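Chitin deacetylase 1 (Bombyx mori, PDB 5ZNT) hydrolyses the N-acetamido groups of N-acetyl-D-glucosamine residues in chitin, yielding chitosan and acetate, as a zinc-dependent carbohydrate esterase of family CE4. Local coordinates at residues A[240-243]-A[244-247]; A[300-303]-A[304-307]. One frame throughout, in Å; residues are numbered along the deposited sequence.

Interaction 1. Residues A[240-243]-A[244-247]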
ATOM      1  N   ILE A 240     -14.247  16.249  -4.531  1.00 37.10           N
ATOM      2  CA  ILE A 240     -14.073  15.739  -5.889  1.00 38.14           C
ATOM      3  C   ILE A 240     -15.391  15.117  -6.344  1.00 36.42           C
ATOM      4  O   ILE A 240     -15.728  14.002  -5.939  1.00 35.78           O
ATOM      5  CB  ILE A 240     -12.937  14.714  -5.972  1.00 39.68           C
ATOM      6  CG1 ILE A 240     -11.606  15.320  -5.533  1.00 30.58           C
ATOM      7  CG2 ILE A 240     -12.837  14.142  -7.391  1.00 36.48           C
ATOM      8  CD1 ILE A 240     -10.485  14.303  -5.553  1.00 31.95           C
ATOM      9  N   LEU A 241     -16.120  15.819  -7.217  1.00 36.05           N
ATOM     10  CA  LEU A 241     -17.434  15.361  -7.651  1.00 40.18           C
ATOM     11  C   LEU A 241     -17.537  14.992  -9.125  1.00 42.25           C
ATOM     12  O   LEU A 241     -18.441  14.225  -9.481  1.00 44.33           O
ATOM     13  CB  LEU A 241     -18.495  16.428  -7.343  1.00 41.25           C
ATOM     14  CG  LEU A 241     -18.548  16.784  -5.858  1.00 44.82           C
ATOM     15  CD1 LEU A 241     -19.161  18.157  -5.685  1.00 48.00           C
ATOM     16  CD2 LEU A 241     -19.270  15.713  -5.026  1.00 39.54           C
ATOM     17  N   THR A 242     -16.656  15.498  -9.989  1.00 39.24           N
ATOM     18  CA  THR A 242     -16.711  15.187 -11.411  1.00 39.53           C
ATOM     19  C   THR A 242     -15.392  14.587 -11.882  1.00 38.37           C
ATOM     20  O   THR A 242     -14.345  14.727 -11.232  1.00 33.75           O
ATOM     21  CB  THR A 242     -17.016  16.431 -12.260  1.00 36.95           C
ATOM     22  OG1 THR A 242     -15.849  17.257 -12.327  1.00 37.56           O
ATOM     23  CG2 THR A 242     -18.180  17.230 -11.671  1.00 41.92           C
ATOM     24  N   GLY A 243     -15.462  13.924 -13.041  1.00 34.83           N
ATOM     25  CA  GLY A 243     -14.258  13.413 -13.676  1.00 36.31           C
ATOM     26  C   GLY A 243     -13.246  14.493 -13.997  1.00 33.26           C
ATOM     27  O   GLY A 243     -12.040  14.287 -13.831  1.00 31.47           O
ATOM     28  N   ASP A 244     -13.713  15.660 -14.452  1.00 37.91           N
ATOM     29  CA  ASP A 244     -12.789  16.754 -14.749  1.00 31.47           C
ATOM     30  C   ASP A 244     -12.056  17.222 -13.502  1.00 33.77           C
ATOM     31  O   ASP A 244     -10.849  17.495 -13.549  1.00 31.47           O
ATOM     32  CB  ASP A 244     -13.530  17.934 -15.378  1.00 40.05           C
ATOM     33  CG  ASP A 244     -12.598  18.835 -16.168  1.00 59.89           C
ATOM     34  OD1 ASP A 244     -12.068  18.351 -17.198  1.00 57.70           O
ATOM     35  OD2 ASP A 244     -12.372  20.006 -15.752  1.00 62.43           O
ATOM     36  N   GLN A 245     -12.778  17.356 -12.384  1.00 31.35           N
ATOM     37  CA  GLN A 245     -12.128  17.752 -11.137  1.00 35.77           C
ATOM     38  C   GLN A 245     -11.070  16.735 -10.729  1.00 29.42           C
ATOM     39  O   GLN A 245      -9.972  17.112 -10.304  1.00 30.09           O
ATOM     40  CB  GLN A 245     -13.159  17.914 -10.018  1.00 35.82           C
ATOM     41  CG  GLN A 245     -14.113  19.086 -10.190  1.00 47.30           C
ATOM     42  CD  GLN A 245     -15.279  19.058  -9.196  1.00 49.49           C
ATOM     43  OE1 GLN A 245     -15.533  18.043  -8.544  1.00 42.67           O
ATOM     44  NE2 GLN A 245     -16.001  20.179  -9.094  1.00 52.36           N
ATOM     45  N   PHE A 246     -11.400  15.444 -10.840  1.00 30.39           N
ATOM     46  CA  PHE A 246     -10.461  14.376 -10.501  1.00 26.77           C
ATOM     47  C   PHE A 246      -9.231  14.426 -11.401  1.00 23.81           C
ATOM     48  O   PHE A 246      -8.097  14.297 -10.922  1.00 24.28           O
ATOM     49  CB  PHE A 246     -11.162  13.020 -10.626  1.00 27.76           C
ATOM     50  CG  PHE A 246     -10.347  11.847 -10.106  1.00 25.69           C
ATOM     51  CD1 PHE A 246      -9.430  12.015  -9.076  1.00 26.83           C
ATOM     52  CD2 PHE A 246     -10.508  10.588 -10.645  1.00 25.91           C
ATOM     53  CE1 PHE A 246      -8.692  10.943  -8.599  1.00 24.44           C
ATOM     54  CE2 PHE A 246      -9.754   9.499 -10.170  1.00 24.01           C
ATOM     55  CZ  PHE A 246      -8.851   9.693  -9.154  1.00 18.94           C
ATOM     56  N   TYR A 247      -9.441  14.628 -12.705  1.00 26.08           N
ATOM     57  CA  TYR A 247      -8.320  14.747 -13.634  1.00 23.81           C
ATOM     58  C   TYR A 247      -7.395  15.898 -13.233  1.00 26.26           C
ATOM     59  O   TYR A 247      -6.181  15.714 -13.095  1.00 25.38           O
ATOM     60  CB  TYR A 247      -8.853  14.897 -15.065  1.00 28.37           C
ATOM     61  CG  TYR A 247      -7.759  15.219 -16.065  1.00 32.22           C
ATOM     62  CD1 TYR A 247      -6.918  14.221 -16.562  1.00 32.51           C
ATOM     63  CD2 TYR A 247      -7.542  16.533 -16.482  1.00 34.44           C
ATOM     64  CE1 TYR A 247      -5.898  14.530 -17.464  1.00 32.45           C
ATOM     65  CE2 TYR A 247      -6.526  16.851 -17.379  1.00 33.08           C
ATOM     66  CZ  TYR A 247      -5.716  15.853 -17.861  1.00 33.48           C
ATOM     67  OH  TYR A 247      -4.718  16.201 -18.730  1.00 34.25           O
TER

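Interaction 2. Residues A[300-303]-A[304-307]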
ATOM      1  N   PHE A 300       5.010   3.549 -12.415  1.00 21.22           N
ATOM      2  CA  PHE A 300       3.994   3.026 -11.495  1.00 19.98           C
ATOM      3  C   PHE A 300       4.520   1.718 -10.934  1.00 19.62           C
ATOM      4  O   PHE A 300       4.632   0.726 -11.664  1.00 20.98           O
ATOM      5  CB  PHE A 300       2.670   2.816 -12.222  1.00 18.80           C
ATOM      6  CG  PHE A 300       2.046   4.089 -12.716  1.00 19.45           C
ATOM      7  CD1 PHE A 300       2.481   4.672 -13.895  1.00 15.95           C
ATOM      8  CD2 PHE A 300       1.024   4.704 -12.002  1.00 22.08           C
ATOM      9  CE1 PHE A 300       1.918   5.854 -14.352  1.00 21.22           C
ATOM     10  CE2 PHE A 300       0.436   5.878 -12.471  1.00 21.88           C
ATOM     11  CZ  PHE A 300       0.895   6.457 -13.634  1.00 20.97           C
ATOM     12  N   VAL A 301       4.870   1.722  -9.643  1.00 21.03           N
ATOM     13  CA  VAL A 301       5.558   0.616  -9.000  1.00 17.72           C
ATOM     14  C   VAL A 301       4.840   0.215  -7.709  1.00 21.61           C
ATOM     15  O   VAL A 301       4.021   0.960  -7.159  1.00 17.99           O
ATOM     16  CB  VAL A 301       7.031   0.982  -8.700  1.00 23.07           C
ATOM     17  CG1 VAL A 301       7.815   1.218 -10.018  1.00 23.15           C
ATOM     18  CG2 VAL A 301       7.081   2.224  -7.828  1.00 21.89           C
ATOM     19  N   THR A 302       5.184  -0.973  -7.212  1.00 21.44           N
ATOM     20  CA  THR A 302       4.679  -1.412  -5.916  1.00 18.82           C
ATOM     21  C   THR A 302       5.390  -0.676  -4.785  1.00 22.79           C
ATOM     22  O   THR A 302       6.430  -0.035  -4.972  1.00 21.51           O
ATOM     23  CB  THR A 302       4.876  -2.912  -5.732  1.00 16.44           C
ATOM     24  OG1 THR A 302       6.270  -3.190  -5.561  1.00 18.38           O
ATOM     25  CG2 THR A 302       4.362  -3.693  -6.942  1.00 17.49           C
ATOM     26  N   MET A 303       4.847  -0.824  -3.577  1.00 17.51           N
ATOM     27  CA  MET A 303       5.489  -0.229  -2.404  1.00 22.44           C
ATOM     28  C   MET A 303       6.851  -0.848  -2.149  1.00 22.69           C
ATOM     29  O   MET A 303       7.817  -0.144  -1.837  1.00 21.71           O
ATOM     30  CB  MET A 303       4.609  -0.410  -1.173  1.00 19.60           C
ATOM     31  CG  MET A 303       3.210   0.057  -1.370  1.00 30.11           C
ATOM     32  SD  MET A 303       3.163   1.818  -1.125  1.00 41.16           S
ATOM     33  CE  MET A 303       2.295   1.861   0.369  1.00 25.66           C
ATOM     34  N   THR A 304       6.932  -2.184  -2.206  1.00 19.98           N
ATOM     35  CA  THR A 304       8.222  -2.844  -2.048  1.00 19.23           C
ATOM     36  C   THR A 304       9.225  -2.321  -3.072  1.00 22.19           C
ATOM     37  O   THR A 304      10.403  -2.127  -2.753  1.00 23.50           O
ATOM     38  CB  THR A 304       8.059  -4.360  -2.176  1.00 24.68           C
ATOM     39  OG1 THR A 304       7.377  -4.860  -1.022  1.00 22.15           O
ATOM     40  CG2 THR A 304       9.431  -5.080  -2.296  1.00 23.20           C
ATOM     41  N   GLN A 305       8.765  -2.051  -4.300  1.00 22.86           N
ATOM     42  CA  GLN A 305       9.671  -1.544  -5.328  1.00 23.21           C
ATOM     43  C   GLN A 305      10.167  -0.133  -5.009  1.00 23.31           C
ATOM     44  O   GLN A 305      11.293   0.219  -5.385  1.00 26.94           O
ATOM     45  CB  GLN A 305       8.984  -1.592  -6.693  1.00 16.87           C
ATOM     46  CG  GLN A 305       9.002  -2.995  -7.265  1.00 19.56           C
ATOM     47  CD  GLN A 305       8.136  -3.177  -8.480  1.00 22.70           C
ATOM     48  OE1 GLN A 305       7.325  -2.317  -8.829  1.00 21.50           O
ATOM     49  NE2 GLN A 305       8.318  -4.304  -9.155  1.00 24.71           N
ATOM     50  N   VAL A 306       9.363   0.684  -4.323  1.00 19.20           N
ATOM     51  CA  VAL A 306       9.867   1.977  -3.864  1.00 20.64           C
ATOM     52  C   VAL A 306      11.028   1.767  -2.901  1.00 26.84           C
ATOM     53  O   VAL A 306      12.100   2.366  -3.051  1.00 24.38           O
ATOM     54  CB  VAL A 306       8.751   2.817  -3.217  1.00 21.45           C
ATOM     55  CG1 VAL A 306       9.348   4.113  -2.630  1.00 21.65           C
ATOM     56  CG2 VAL A 306       7.694   3.171  -4.231  1.00 18.11           C
ATOM     57  N   ILE A 307      10.834   0.895  -1.907  1.00 20.26           N
ATOM     58  CA  ILE A 307      11.886   0.633  -0.927  1.00 23.91           C
ATOM     59  C   ILE A 307      13.140   0.091  -1.609  1.00 27.22           C
ATOM     60  O   ILE A 307      14.265   0.432  -1.229  1.00 24.71           O
ATOM     61  CB  ILE A 307      11.368  -0.329   0.165  1.00 23.41           C
ATOM     62  CG1 ILE A 307      10.242   0.334   0.962  1.00 25.63           C
ATOM     63  CG2 ILE A 307      12.509  -0.778   1.096  1.00 24.07           C
ATOM     64  CD1 ILE A 307       9.518  -0.621   1.958  1.00 26.68           C
TER

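Interaction 1. Residues A[240-243]-A[244-247]
T242 and G243 lead the chain into helix 243-258, F246 N bonding to T242 O at 3.1 Å and Y247 N to G243 O at 2.9 Å. T242 is the N-cap, and with Q245 it forms a capping box. Its OG1, set between the backbone N and the carbonyl carbon (chi1 75°), accepts from Q245 N at 3.1 Å in a nearly straight bond, while CG of Q245 passes 3.3 Å from the same OG1. The glutamine side chain runs back across the threonine at about a right angle. Its OE1 takes two backbone N-H groups: L241 N at 2.7 Å, almost in line with the amide C=O (178°), and T242 N at 3.1 Å, which sits above the amide plane and bonds less straight. NE2 has a weak bond to E220. On the buried side, CG2 of I240 rests against CB of F246 at 3.8 Å, and the F246 ring meets W273 edge-to-face. The Y247 hydroxyl is hydrogen-bonded to E290. The two bonds on OE1 probably restrain the rotation of the Q245 amide and tie the loop to the helix start, while T242 OG1 separately caps the Q245 N-H.

Interaction 2. Residues A[300-303]-A[304-307]
A capping box formed by T302 and Q305 starts helix 303-311 just after strand 298-300 of the parallel sheet in the polysaccharide deacetylase domain. The two side chains exchange bonds with each other's backbone: OG1 of T302 accepts from Q305 N at 3.0 Å, and OE1 of Q305 accepts from T302 N, also at 3.0 Å. The second bond is fairly straight at nitrogen (164°), although the N-H comes from above the amide plane. In Q305, CG lies anti to the carbonyl carbon, and this chi1 of -79° turns the otherwise extended chain back toward the N-cap, bringing OE1 to T302 N; OE1 thereby also lies 3.3 Å from CB of V301. NE2 bonds weakly to the carbonyl of P324, and the backbone O of Q305 accepts from W325. A leucine in place of Q305 would probably leave the buried N-H of T302 without its acceptor and break the weak link to P324. Backbone bonds from V306 N to T302 O and from I307 N to M303 O continue the turn. The cap is enclosed by the fold: M303 and V306 touch T41 of strand 38-45 and M211 of strand 209-214, and I307 lies on W209. T304 turns its hydroxyl to E97, while M303 N, at the helix start, bonds to the hydroxyl of T75. On the apolar side the two valines cross at about a right angle, V301 CG2 meeting V306 CG2 at 3.8 Å.

In the fold
Interactions 1 and 2 are successive along the chain and use the same Thr-x-x-Gln capping box, each at the start of a helix. Their centres are about 26 Å apart and their nearest atoms about 11 Å, so they do not touch. Interaction 1 lies toward the periphery, about 23 Å from the centre of the chain and away from the zinc and glycan sites. By contrast, 300-307 is buried about 9 Å from that centre. There the side chain of M303 is about 11 Å from that of H101, a zinc ligand with D46 and H105, and about 13 Å from the zinc ion itself; neither cap contributes a ligand to the metal.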